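Local structure of putative isohexenylglutaconyl-CoA hydratase (Pseudomonas aeruginosa, 4ZU2) at residues Glu7-Glu12 / Gly37-Val42; Asn29-Ala34 / His63-Gly68; Gln103-Leu108 / Ala121-Val126; Ala127-Asp132 / Gly181-Cys186. The protein probably adds water to the double bond of isohexenylglutaconyl-CoA during bacterial breakdown of citronellate, as a crotonase-family hydratase. One frame throughout, in Å; residues are numbered along the deposited sequence.

Contact 1 (Glu7-Glu12 / Gly37-Val42)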
# COMPACT_ATOMS: atom_id res chain seq x y z
N GLU A 7 -1.40 -35.48 15.14
CA GLU A 7 -1.18 -34.07 15.22
C GLU A 7 -2.51 -33.33 15.65
O GLU A 7 -3.47 -33.93 16.17
CB GLU A 7 -0.67 -33.57 13.82
CG GLU A 7 0.87 -33.71 13.44
CD GLU A 7 1.39 -32.67 12.37
OE1 GLU A 7 2.59 -32.36 12.27
OE2 GLU A 7 0.60 -32.15 11.61
N THR A 8 -2.54 -32.01 15.47
CA THR A 8 -3.75 -31.19 15.39
C THR A 8 -3.93 -30.78 13.93
O THR A 8 -4.69 -29.86 13.61
CB THR A 8 -3.59 -29.86 16.14
OG1 THR A 8 -2.56 -29.08 15.47
CG2 THR A 8 -3.23 -30.09 17.62
N LEU A 9 -3.18 -31.44 13.05
CA LEU A 9 -3.25 -31.17 11.64
C LEU A 9 -3.45 -32.47 10.91
O LEU A 9 -3.08 -33.54 11.40
CB LEU A 9 -1.95 -30.54 11.14
CG LEU A 9 -1.53 -29.24 11.81
CD1 LEU A 9 -0.15 -28.80 11.37
CD2 LEU A 9 -2.58 -28.17 11.53
N LEU A 10 -4.02 -32.35 9.74
CA LEU A 10 -4.01 -33.43 8.78
C LEU A 10 -3.21 -33.00 7.53
O LEU A 10 -3.54 -32.02 6.82
CB LEU A 10 -5.44 -33.81 8.41
CG LEU A 10 -6.29 -34.36 9.58
CD1 LEU A 10 -7.74 -34.44 9.18
CD2 LEU A 10 -5.81 -35.73 10.05
N LEU A 11 -2.16 -33.77 7.27
CA LEU A 11 -1.27 -33.51 6.15
C LEU A 11 -1.66 -34.35 4.91
O LEU A 11 -1.91 -35.55 5.02
CB LEU A 11 0.15 -33.83 6.60
CG LEU A 11 0.54 -33.24 7.96
CD1 LEU A 11 2.01 -33.44 8.31
CD2 LEU A 11 0.23 -31.75 7.95
N GLU A 12 -1.73 -33.70 3.74
CA GLU A 12 -2.07 -34.41 2.48
C GLU A 12 -1.12 -34.10 1.32
O GLU A 12 -1.39 -33.25 0.48
CB GLU A 12 -3.50 -34.08 2.04
CG GLU A 12 -4.58 -34.08 3.16
CD GLU A 12 -5.97 -33.71 2.61
OE1 GLU A 12 -6.48 -34.45 1.75
OE2 GLU A 12 -6.54 -32.66 2.98
N GLY A 37 3.06 -25.16 17.32
CA GLY A 37 4.25 -25.99 17.29
C GLY A 37 4.27 -26.89 16.05
O GLY A 37 5.26 -27.00 15.37
N GLU A 38 3.14 -27.52 15.75
CA GLU A 38 3.12 -28.47 14.66
C GLU A 38 3.26 -27.75 13.32
O GLU A 38 3.87 -28.29 12.41
CB GLU A 38 1.86 -29.38 14.72
CG GLU A 38 1.89 -30.34 15.95
CD GLU A 38 0.65 -31.24 16.08
OE1 GLU A 38 -0.38 -30.92 15.46
OE2 GLU A 38 0.71 -32.25 16.83
N LEU A 39 2.69 -26.56 13.21
CA LEU A 39 2.71 -25.85 11.94
C LEU A 39 4.12 -25.43 11.64
O LEU A 39 4.54 -25.44 10.48
CB LEU A 39 1.85 -24.62 12.00
CG LEU A 39 0.38 -24.87 11.88
CD1 LEU A 39 -0.38 -23.64 12.44
CD2 LEU A 39 -0.05 -25.17 10.48
N ARG A 40 4.84 -25.08 12.71
CA ARG A 40 6.20 -24.59 12.60
C ARG A 40 7.10 -25.73 12.21
O ARG A 40 8.06 -25.55 11.44
CB ARG A 40 6.66 -23.96 13.93
CG ARG A 40 6.00 -22.64 14.21
CD ARG A 40 6.53 -21.99 15.46
NE ARG A 40 7.88 -21.48 15.24
CZ ARG A 40 8.72 -21.18 16.23
NH1 ARG A 40 8.34 -21.34 17.45
NH2 ARG A 40 9.95 -20.74 15.99
N ALA A 41 6.79 -26.90 12.76
CA ALA A 41 7.58 -28.11 12.48
C ALA A 41 7.44 -28.55 11.05
O ALA A 41 8.41 -28.96 10.43
CB ALA A 41 7.17 -29.26 13.43
N VAL A 42 6.21 -28.51 10.55
CA VAL A 42 5.92 -28.83 9.16
C VAL A 42 6.59 -27.83 8.20
O VAL A 42 7.16 -28.23 7.19
CB VAL A 42 4.39 -28.88 8.90
CG1 VAL A 42 4.09 -28.90 7.41
CG2 VAL A 42 3.75 -30.09 9.56
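Glu38 reaches out from its helix to Thr8, whose OG1 donates to Glu38 OE1 at 2.9 Å, approaching from above the carboxylate plane, 36° out of it. The model also points the peptide nitrogen of Thr8 at the same OE1, with an N-H...O angle of 171°, although the closeness of the two atoms, 2.4 Å, is doubtful. A threonine suits this place because its hydroxyl, held between the backbone N and the carbonyl carbon, is turned to the Glu38 carboxylate. Strand 9-14 is one of the two outermost strands of this chain's main crotonase sheet, and helix 33-47 packs beside it; the axes of 9-12 and 37-42 run at a small angle and approach to 10.3 Å. Backbone bonds from Thr8 to Asn23 and from Leu10 to Thr21 tie this chain to strand 17-22 and the loop after it. Glu7 slides past Glu38 in the opposite direction, their carboxylates stacked with planes 16° apart; with Glu7 OE2 only 4.2 Å from Glu38 OE1, the two charges would be expected to repel. Beside this polar layer the contact is greasy. Leu9 crosses Leu39 at about a right angle, CD1 lying 3.7 Å from Leu39 CD2, and Leu11 CD1 meets Val42 CG2 tip to tip at 4.0 Å.

Contact 2 (Asn29-Ala34 / His63-Gly68)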
# COMPACT_ATOMS: atom_id res chain seq x y z
N ASN A 29 -11.24 -24.57 15.13
CA ASN A 29 -9.84 -24.67 14.78
C ASN A 29 -8.96 -23.60 15.41
O ASN A 29 -8.10 -23.01 14.75
CB ASN A 29 -9.69 -24.64 13.27
CG ASN A 29 -10.30 -25.83 12.61
OD1 ASN A 29 -10.12 -26.97 13.07
ND2 ASN A 29 -11.02 -25.61 11.51
N ALA A 30 -9.19 -23.35 16.69
CA ALA A 30 -8.46 -22.33 17.43
C ALA A 30 -6.99 -22.74 17.43
O ALA A 30 -6.65 -23.91 17.44
CB ALA A 30 -9.02 -22.21 18.85
N MET A 31 -6.10 -21.77 17.35
CA MET A 31 -4.68 -22.09 17.42
C MET A 31 -4.36 -22.46 18.83
O MET A 31 -4.41 -21.63 19.71
CB MET A 31 -3.84 -20.89 17.10
CG MET A 31 -4.05 -20.45 15.73
SD MET A 31 -2.53 -20.34 14.80
CE MET A 31 -1.88 -21.95 15.11
N SER A 32 -4.03 -23.72 19.03
CA SER A 32 -3.51 -24.11 20.27
C SER A 32 -2.00 -23.91 20.20
O SER A 32 -1.42 -23.75 19.15
CB SER A 32 -3.88 -25.56 20.52
OG SER A 32 -3.42 -26.44 19.49
N LEU A 33 -1.39 -23.98 21.37
CA LEU A 33 0.06 -24.00 21.54
C LEU A 33 0.65 -25.20 20.78
O LEU A 33 1.62 -25.08 20.04
CB LEU A 33 0.34 -24.12 23.05
CG LEU A 33 1.34 -23.29 23.83
CD1 LEU A 33 0.91 -23.40 25.29
CD2 LEU A 33 2.80 -23.82 23.66
N ALA A 34 0.02 -26.37 20.95
CA ALA A 34 0.34 -27.55 20.12
C ALA A 34 0.24 -27.32 18.58
O ALA A 34 1.16 -27.67 17.83
CB ALA A 34 -0.53 -28.71 20.54
N HIS A 63 -14.66 -23.88 8.82
CA HIS A 63 -14.08 -22.71 9.46
C HIS A 63 -12.57 -22.77 9.25
O HIS A 63 -11.99 -23.86 9.27
CB HIS A 63 -14.43 -22.64 10.96
CG HIS A 63 -15.90 -22.61 11.25
ND1 HIS A 63 -16.68 -21.48 11.08
CD2 HIS A 63 -16.74 -23.56 11.73
CE1 HIS A 63 -17.92 -21.74 11.42
NE2 HIS A 63 -17.99 -23.00 11.82
N PHE A 64 -11.93 -21.62 9.07
CA PHE A 64 -10.49 -21.59 8.87
C PHE A 64 -9.75 -21.63 10.20
O PHE A 64 -9.04 -22.58 10.50
CB PHE A 64 -10.12 -20.33 8.07
CG PHE A 64 -8.67 -20.19 7.79
CD1 PHE A 64 -8.02 -21.11 6.98
CD2 PHE A 64 -7.94 -19.13 8.33
CE1 PHE A 64 -6.66 -20.98 6.70
CE2 PHE A 64 -6.58 -18.97 8.05
CZ PHE A 64 -5.94 -19.89 7.25
N CYS A 65 -9.92 -20.60 10.99
CA CYS A 65 -9.34 -20.57 12.32
C CYS A 65 -9.94 -19.40 13.09
O CYS A 65 -9.90 -18.27 12.67
CB CYS A 65 -7.81 -20.52 12.31
SG CYS A 65 -7.10 -19.98 13.94
N ALA A 66 -10.49 -19.72 14.24
CA ALA A 66 -11.23 -18.77 15.04
C ALA A 66 -10.44 -17.94 16.03
O ALA A 66 -11.02 -17.13 16.72
CB ALA A 66 -12.35 -19.52 15.79
N GLY A 67 -9.13 -18.14 16.15
CA GLY A 67 -8.32 -17.33 17.06
C GLY A 67 -7.40 -18.18 17.93
O GLY A 67 -7.17 -19.33 17.64
N GLY A 68 -6.84 -17.60 18.97
CA GLY A 68 -6.08 -18.36 19.94
C GLY A 68 -7.05 -19.24 20.71
O GLY A 68 -8.23 -18.88 20.89
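Asn29 and Met31 join a buried loop-to-loop contact, in which the approach to helix 33-47 lies against the loop between strand 54-59 and helix 70-76. Its one backbone bridge pairs Met31 with Gly68; one of its bonds runs from Met31 N to Gly67 O at 2.7 Å, nearly along the C=O axis, and Met31 also bonds to the backbone of Asp69. Gly67 O also receives a CA-H...O contact from Ala30 CA at 3.3 Å. At the other end Asn29 ND2 donates to His63 O at 3.0 Å. That partner lies in the plane of the Asn29 amide, yet the nitrogen stands well above the carbonyl plane of His63, 47° out of it, and the bond is bent. The amide is well occupied: OD1 accepts from Arg24 N, and ND2 also donates to Ala60 O, so asparagine links three backbone sites. In crotonase-family enzymes the loop after this strand supplies a peptide N-H to the oxyanion hole that holds the thioester carbonyl, and residues 63-68 probably belong to that region here. Gly67 adopts a phi of 132°, where a side chain would be jammed against the preceding carbonyl oxygen, which by itself calls for glycine. Cys65 SG, anti to its backbone N (chi1 163°), accepts a long bond from Gly67 N at 3.5 Å and packs on Met31 CG at 3.6 Å. Beyond that methylene the Met31 chain bends away, toward Phe91 and Leu94 of helix 81-99.

Contact 3 (Gln103-Leu108 / Ala121-Val126)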
# COMPACT_ATOMS: atom_id res chain seq x y z
N GLN A 103 7.97 -22.02 -0.68
CA GLN A 103 6.75 -22.44 -1.36
C GLN A 103 5.76 -21.32 -1.58
O GLN A 103 5.70 -20.36 -0.79
CB GLN A 103 5.99 -23.45 -0.45
CG GLN A 103 6.63 -24.81 -0.27
CD GLN A 103 7.73 -24.84 0.75
OE1 GLN A 103 7.77 -24.02 1.68
NE2 GLN A 103 8.65 -25.79 0.59
N LEU A 104 4.92 -21.49 -2.60
CA LEU A 104 3.64 -20.77 -2.70
C LEU A 104 2.69 -21.27 -1.57
O LEU A 104 2.50 -22.47 -1.40
CB LEU A 104 3.00 -20.99 -4.06
CG LEU A 104 1.82 -20.09 -4.43
CD1 LEU A 104 2.28 -18.73 -4.93
CD2 LEU A 104 0.89 -20.74 -5.49
N LEU A 105 2.12 -20.34 -0.81
CA LEU A 105 1.24 -20.66 0.30
C LEU A 105 -0.12 -20.15 -0.10
O LEU A 105 -0.31 -18.95 -0.29
CB LEU A 105 1.69 -19.97 1.57
CG LEU A 105 0.74 -20.10 2.78
CD1 LEU A 105 0.48 -21.57 3.20
CD2 LEU A 105 1.27 -19.34 3.98
N VAL A 106 -1.05 -21.08 -0.29
CA VAL A 106 -2.41 -20.71 -0.65
C VAL A 106 -3.31 -20.89 0.56
O VAL A 106 -3.31 -21.96 1.16
CB VAL A 106 -2.95 -21.57 -1.83
CG1 VAL A 106 -4.33 -21.06 -2.30
CG2 VAL A 106 -1.94 -21.56 -2.96
N ALA A 107 -4.07 -19.85 0.93
CA ALA A 107 -5.05 -20.02 1.99
C ALA A 107 -6.47 -20.11 1.43
O ALA A 107 -6.92 -19.23 0.74
CB ALA A 107 -4.95 -18.92 3.05
N LEU A 108 -7.17 -21.18 1.78
CA LEU A 108 -8.59 -21.33 1.48
C LEU A 108 -9.39 -21.05 2.76
O LEU A 108 -9.46 -21.88 3.68
CB LEU A 108 -8.83 -22.74 0.92
CG LEU A 108 -10.06 -22.98 0.03
CD1 LEU A 108 -10.12 -21.95 -1.07
CD2 LEU A 108 -10.00 -24.34 -0.59
N ALA A 121 -4.00 -15.67 7.38
CA ALA A 121 -4.50 -15.29 6.05
C ALA A 121 -3.58 -14.19 5.45
O ALA A 121 -3.31 -14.14 4.25
CB ALA A 121 -5.94 -14.80 6.16
N CYS A 122 -3.09 -13.33 6.33
CA CYS A 122 -2.35 -12.15 5.94
C CYS A 122 -0.97 -12.46 5.43
O CYS A 122 -0.32 -11.59 4.90
CB CYS A 122 -2.22 -11.21 7.14
SG CYS A 122 -3.64 -10.23 7.57
N VAL A 123 -0.52 -13.70 5.60
CA VAL A 123 0.82 -14.08 5.16
C VAL A 123 0.82 -15.12 4.03
O VAL A 123 1.86 -15.73 3.72
CB VAL A 123 1.72 -14.55 6.34
CG1 VAL A 123 1.70 -13.51 7.45
CG2 VAL A 123 1.30 -15.89 6.85
N SER A 124 -0.33 -15.32 3.43
CA SER A 124 -0.42 -16.19 2.26
C SER A 124 0.01 -15.44 0.97
O SER A 124 -0.17 -14.21 0.86
CB SER A 124 -1.85 -16.73 2.12
OG SER A 124 -2.78 -15.68 1.94
N ASP A 125 0.58 -16.16 0.01
CA ASP A 125 0.77 -15.63 -1.35
C ASP A 125 -0.56 -15.52 -2.13
O ASP A 125 -0.76 -14.60 -2.90
CB ASP A 125 1.75 -16.48 -2.16
CG ASP A 125 3.09 -16.61 -1.50
OD1 ASP A 125 3.67 -15.56 -1.15
OD2 ASP A 125 3.57 -17.75 -1.34
N VAL A 126 -1.47 -16.44 -1.87
CA VAL A 126 -2.80 -16.43 -2.46
C VAL A 126 -3.86 -16.87 -1.41
O VAL A 126 -3.79 -17.95 -0.81
CB VAL A 126 -2.84 -17.33 -3.74
CG1 VAL A 126 -4.18 -17.16 -4.51
CG2 VAL A 126 -1.69 -16.99 -4.65
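Asp125 points its side chain at strand 104-109, and Leu104 crosses it obliquely, laying CD1 3.6 Å from Asp125 CB. With CG anti to its carbonyl carbon (chi1 -58°), Asp125 turns its carboxylate toward the start of the strand. There OD2 takes the N-H of Leu105 at 3.0 Å, on the anti side and 25° out of the carboxylate plane. Leu105 lies differently: its CD2 methyl rests 3.7 Å from Val123 O and beside Ser124 CA. Farther along, Ala107 CB meets Ser124 CB at 3.9 Å, a place where a small residue lets the turn come close. Ser124 OG is itself held by Ala121 O at 2.8 Å, which ties the type I turn 121-124 back on itself. From this turn the chain enters strand 126-130, a parallel neighbour of 104-109 in the main crotonase sheet. Val126 N donates to Leu105 O and Ala107 N to Val126 O (2.6 Å), leaving Val106 and Val126 on one face, the beta-branched type that suits a strand. Leu105 O takes a second, weak bond from Asp125 N. Asp125 also forms salt bridges through OD2 with Lys216 and through OD1 with Arg163 of the second subunit. Its buried negative charge is therefore probably well compensated and likely to stay ionised, with one carboxylate joining the backbone of strand 104-109, a lysine and the subunit interface.

Contact 4 (Ala127-Asp132 / Gly181-Cys186)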
# COMPACT_ATOMS: atom_id res chain seq x y z
N ALA A 127 -4.81 -15.98 -1.16
CA ALA A 127 -5.97 -16.26 -0.31
C ALA A 127 -7.26 -16.28 -1.16
O ALA A 127 -7.55 -15.34 -1.95
CB ALA A 127 -6.10 -15.24 0.73
N ILE A 128 -8.00 -17.37 -1.02
CA ILE A 128 -9.30 -17.56 -1.67
C ILE A 128 -10.35 -17.72 -0.55
O ILE A 128 -10.28 -18.66 0.22
CB ILE A 128 -9.27 -18.84 -2.54
CG1 ILE A 128 -8.17 -18.77 -3.62
CG2 ILE A 128 -10.62 -19.08 -3.20
CD1 ILE A 128 -7.55 -20.10 -3.99
N ALA A 129 -11.31 -16.80 -0.46
CA ALA A 129 -12.29 -16.85 0.64
C ALA A 129 -13.68 -17.20 0.14
O ALA A 129 -14.04 -16.90 -1.01
CB ALA A 129 -12.34 -15.54 1.36
N ALA A 130 -14.44 -17.84 1.03
CA ALA A 130 -15.88 -18.01 0.86
C ALA A 130 -16.57 -16.67 1.14
O ALA A 130 -16.23 -16.01 2.11
CB ALA A 130 -16.35 -19.04 1.83
N ALA A 131 -17.52 -16.26 0.31
CA ALA A 131 -18.21 -14.99 0.51
C ALA A 131 -18.82 -14.84 1.88
O ALA A 131 -18.98 -13.71 2.35
CB ALA A 131 -19.34 -14.81 -0.54
N ASP A 132 -19.21 -15.94 2.50
CA ASP A 132 -19.84 -15.88 3.82
C ASP A 132 -18.82 -16.08 4.97
O ASP A 132 -19.19 -16.32 6.12
CB ASP A 132 -20.99 -16.91 3.90
CG ASP A 132 -20.53 -18.34 3.61
OD1 ASP A 132 -19.31 -18.54 3.47
OD2 ASP A 132 -21.39 -19.27 3.51
N GLY A 181 -8.43 -5.78 -0.32
CA GLY A 181 -7.15 -6.34 -0.72
C GLY A 181 -6.60 -7.38 0.27
O GLY A 181 -5.40 -7.71 0.27
N LEU A 182 -7.49 -7.91 1.10
CA LEU A 182 -7.08 -8.84 2.15
C LEU A 182 -6.90 -10.23 1.58
O LEU A 182 -6.02 -11.01 1.98
CB LEU A 182 -8.13 -8.86 3.27
CG LEU A 182 -7.81 -9.80 4.43
CD1 LEU A 182 -6.35 -9.70 4.85
CD2 LEU A 182 -8.73 -9.48 5.63
N VAL A 183 -7.78 -10.55 0.64
CA VAL A 183 -7.71 -11.81 -0.09
C VAL A 183 -7.76 -11.49 -1.59
O VAL A 183 -8.12 -10.36 -1.99
CB VAL A 183 -8.87 -12.75 0.33
CG1 VAL A 183 -8.87 -12.96 1.86
CG2 VAL A 183 -10.24 -12.18 -0.16
N HIS A 184 -7.38 -12.47 -2.40
CA HIS A 184 -7.21 -12.29 -3.85
C HIS A 184 -8.43 -12.73 -4.67
O HIS A 184 -8.60 -12.26 -5.78
CB HIS A 184 -6.01 -13.10 -4.32
CG HIS A 184 -4.70 -12.65 -3.76
ND1 HIS A 184 -4.14 -13.23 -2.64
CD2 HIS A 184 -3.82 -11.71 -4.18
CE1 HIS A 184 -2.98 -12.64 -2.39
NE2 HIS A 184 -2.76 -11.73 -3.31
N PHE A 185 -9.24 -13.65 -4.14
CA PHE A 185 -10.47 -14.11 -4.78
C PHE A 185 -11.57 -14.35 -3.72
O PHE A 185 -11.30 -14.86 -2.61
CB PHE A 185 -10.24 -15.45 -5.47
CG PHE A 185 -9.06 -15.47 -6.44
CD1 PHE A 185 -9.15 -14.86 -7.69
CD2 PHE A 185 -7.89 -16.15 -6.12
CE1 PHE A 185 -8.08 -14.89 -8.58
CE2 PHE A 185 -6.83 -16.19 -6.99
CZ PHE A 185 -6.92 -15.56 -8.23
N CYS A 186 -12.81 -14.05 -4.10
CA CYS A 186 -14.00 -14.40 -3.31
C CYS A 186 -14.91 -15.26 -4.18
O CYS A 186 -15.34 -14.81 -5.24
CB CYS A 186 -14.73 -13.12 -2.89
SG CYS A 186 -16.13 -13.35 -1.76
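Ala127 and Val183 form the close apolar centre, their CB atoms 3.7 Å apart, and the Val183 CG1 methyl also lies against Ala127 CB. The single methyl of alanine allows the two chains to draw together here. On the face carrying Ile128 and Phe185, the isoleucine crosses the aromatic side chain obliquely and brings CG1 to the ring edge, 3.6 Å from Phe185 CD2. On the face carrying Ala129 and Cys186, the thiol has swung anti to its backbone N (chi1 -174°) and SG packs 3.7 Å from Ala131 CB. Outward from these side chains the backbones pair as parallel strands. Ala127 O accepts from both His184 N (2.9 Å) and Phe185 N (3.2 Å), and Ala129 N donates to Phe185 O in a nearly straight bond. At the polar edge Ala127 N donates to His184 ND1 at 3.2 Å, close to the imidazole plane. With ND1 acting as acceptor, the ring proton is expected on NE2, which bonds Thr160 O of the second subunit; a histidine can thus bridge strand and interface. Strand 185-187 is an outermost strand of the main crotonase sheet within this chain, next to 126-130, which is paired in turn with 104-109. Helix 190-205 covers the Ile128-Phe185 face through Leu193, Arg196 and Thr200, while Arg175 of helix 174-179 lies on Ala131 and Cys186.

Contacts 1, 3 and 4 sample the main crotonase sheet from one outermost strand to the other, with the centres of contacts 1 and 4 about 24 Å apart. Contact 2 lies to one side, its centre about 12 Å from that of contact 1, and meets it where Met31 CE packs 3.5 Å from Leu39 CD1. Phe64 joins contact 2 to contact 3, its CD1 3.7 Å from Leu108 O. If residues 63-68 help form the oxyanion hole, as in relatives, contact 2 probably borders that site. Contacts 3 and 4, centres about 11 Å apart, share strand 126-130, and both touch the second subunit, through Asp125 and His184.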